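Local structure of YbbR family protein (Desulfitobacterium hafniense, 3LYW) at residues Val47-Ser52 with His57-Lys62. The protein is of unknown function and belongs to the YbbR family, represented here by one all-beta part of a longer chain. Residues are numbered along the deposited sequence; the frame is centred on the assembly and turned at random.
Sequences VDLSGS and HDYEVK
Ser52 OG meets Tyr59 OH at 2.8 Å, a hydrogen bond between two hydroxyls that lies at the edge of the phenol ring, in its plane. From the bond the ring runs back beneath Leu49, whose CD1 sits over one face, 3.9 Å from the ring centroid and only 7° off the normal, a clean CH-pi contact. With CG of Tyr59 anti to its carbonyl carbon (chi1 -61°), the ring reaches across to the turn, while its CB packs on Val47 CG1 at 3.9 Å. Replacing Tyr59 with an alanine would probably leave the Ser52 hydroxyl without this partner and Leu49 with no ring to lie on. Farther along, the strands are joined through water: one molecule accepts from Asp48 N and donates to Glu60 O, and a second links Asp48 OD2 to Lys62 NZ, which stand 4.6 Å apart. Asp48 OD1 accepts Ser50 N at 3.1 Å, which makes an Asx turn, and from the same face of its carboxylate also takes the Ser50 hydroxyl. Ser52 N bonds to Leu49 O across the type II turn, Gly51 taking its positive phi. These two turns begin the connection of the beta hairpin formed by strands 44-48 and 55-63, with Tyr59 packed under it.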
loop_
_atom_site.group_PDB
_atom_site.type_symbol
_atom_site.label_atom_id
_atom_site.label_comp_id
_atom_site.label_asym_id
_atom_site.label_seq_id
_atom_site.Cartn_x
_atom_site.Cartn_y
_atom_site.Cartn_z
ATOM N N VAL A 47 1.042 -2.057 -3.073
ATOM C CA VAL A 47 1.276 -1.722 -4.463
ATOM C C VAL A 47 1.404 -3.085 -5.135
ATOM O O VAL A 47 1.980 -4.015 -4.571
ATOM C CB VAL A 47 2.559 -0.894 -4.666
ATOM C CG1 VAL A 47 2.330 0.510 -4.164
ATOM C CG2 VAL A 47 3.748 -1.542 -3.933
ATOM N N ASP A 48 0.836 -3.206 -6.328
ATOM C CA ASP A 48 0.861 -4.465 -7.058
ATOM C C ASP A 48 1.876 -4.368 -8.192
ATOM O O ASP A 48 1.649 -3.676 -9.184
ATOM C CB ASP A 48 -0.539 -4.754 -7.616
ATOM C CG ASP A 48 -0.686 -6.176 -8.112
ATOM O OD1 ASP A 48 0.336 -6.892 -8.181
ATOM O OD2 ASP A 48 -1.823 -6.577 -8.433
ATOM N N LEU A 49 2.994 -5.075 -8.045
ATOM C CA LEU A 49 4.059 -5.057 -9.048
ATOM C C LEU A 49 3.900 -6.134 -10.108
ATOM O O LEU A 49 4.821 -6.405 -10.871
ATOM C CB LEU A 49 5.424 -5.220 -8.364
ATOM C CG LEU A 49 6.048 -3.944 -7.776
ATOM C CD1 LEU A 49 5.022 -3.185 -6.988
ATOM C CD2 LEU A 49 7.237 -4.309 -6.879
ATOM N N SER A 50 2.731 -6.753 -10.156
ATOM C CA SER A 50 2.492 -7.805 -11.131
ATOM C C SER A 50 2.951 -7.389 -12.520
ATOM O O SER A 50 2.613 -6.310 -12.997
ATOM C CB SER A 50 1.006 -8.167 -11.177
ATOM O OG SER A 50 0.559 -8.698 -9.945
ATOM N N GLY A 51 3.754 -8.246 -13.139
ATOM C CA GLY A 51 4.251 -8.004 -14.483
ATOM C C GLY A 51 5.118 -6.789 -14.742
ATOM O O GLY A 51 5.164 -6.301 -15.867
ATOM N N SER A 52 5.815 -6.298 -13.725
ATOM C CA SER A 52 6.673 -5.132 -13.912
ATOM C C SER A 52 8.063 -5.502 -14.402
ATOM O O SER A 52 8.571 -6.580 -14.096
ATOM C CB SER A 52 6.807 -4.344 -12.606
ATOM O OG SER A 52 5.623 -3.619 -12.314
ATOM N N HIS A 57 9.099 2.936 -11.995
ATOM C CA HIS A 57 7.703 3.011 -12.407
ATOM C C HIS A 57 6.848 3.569 -11.277
ATOM O O HIS A 57 7.252 3.563 -10.106
ATOM C CB HIS A 57 7.170 1.621 -12.756
ATOM C CG HIS A 57 8.108 0.805 -13.584
ATOM N ND1 HIS A 57 8.471 1.157 -14.863
ATOM C CD2 HIS A 57 8.785 -0.332 -13.295
ATOM C CE1 HIS A 57 9.335 0.273 -15.330
ATOM N NE2 HIS A 57 9.542 -0.639 -14.400
ATOM N N ASP A 58 5.654 4.039 -11.629
ATOM C CA ASP A 58 4.707 4.557 -10.632
ATOM C C ASP A 58 3.646 3.499 -10.375
ATOM O O ASP A 58 3.203 2.822 -11.312
ATOM C CB ASP A 58 4.019 5.823 -11.138
ATOM C CG ASP A 58 5.008 6.875 -11.571
ATOM O OD1 ASP A 58 5.975 7.119 -10.821
ATOM O OD2 ASP A 58 4.814 7.457 -12.657
ATOM N N TYR A 59 3.234 3.367 -9.119
ATOM C CA TYR A 59 2.229 2.389 -8.761
ATOM C C TYR A 59 1.144 3.035 -7.920
ATOM O O TYR A 59 1.421 3.867 -7.058
ATOM C CB TYR A 59 2.879 1.233 -7.991
ATOM C CG TYR A 59 3.931 0.493 -8.788
ATOM C CD1 TYR A 59 3.578 -0.517 -9.689
ATOM C CD2 TYR A 59 5.283 0.808 -8.655
ATOM C CE1 TYR A 59 4.543 -1.189 -10.429
ATOM C CE2 TYR A 59 6.259 0.137 -9.401
ATOM C CZ TYR A 59 5.879 -0.858 -10.281
ATOM O OH TYR A 59 6.842 -1.525 -11.004
ATOM N N GLU A 60 -0.096 2.647 -8.188
ATOM C CA GLU A 60 -1.238 3.157 -7.453
ATOM C C GLU A 60 -1.305 2.481 -6.088
ATOM O O GLU A 60 -1.251 1.256 -5.990
ATOM C CB GLU A 60 -2.523 2.854 -8.213
ATOM C CG GLU A 60 -3.766 3.397 -7.558
ATOM C CD GLU A 60 -5.031 2.758 -8.118
ATOM O OE1 GLU A 60 -5.110 2.572 -9.351
ATOM O OE2 GLU A 60 -5.945 2.444 -7.323
ATOM N N VAL A 61 -1.443 3.280 -5.040
ATOM C CA VAL A 61 -1.524 2.743 -3.690
ATOM C C VAL A 61 -2.953 2.286 -3.440
ATOM O O VAL A 61 -3.908 3.013 -3.724
ATOM C CB VAL A 61 -1.138 3.809 -2.634
ATOM C CG1 VAL A 61 -1.184 3.192 -1.225
ATOM C CG2 VAL A 61 0.231 4.362 -2.934
ATOM N N LYS A 62 -3.097 1.072 -2.929
ATOM C CA LYS A 62 -4.409 0.524 -2.625
ATOM C C LYS A 62 -4.427 0.078 -1.169
ATOM O O LYS A 62 -3.378 -0.036 -0.547
ATOM C CB LYS A 62 -4.679 -0.666 -3.543
ATOM C CG LYS A 62 -4.577 -0.317 -5.028
ATOM C CD LYS A 62 -4.386 -1.564 -5.875
ATOM C CE LYS A 62 -4.165 -1.211 -7.338
ATOM N NZ LYS A 62 -3.664 -2.372 -8.130
HETATM O O HOH W 1 -0.366 -0.965 -7.527
HETATM O O HOH W 2 -3.844 -5.095 -7.647
#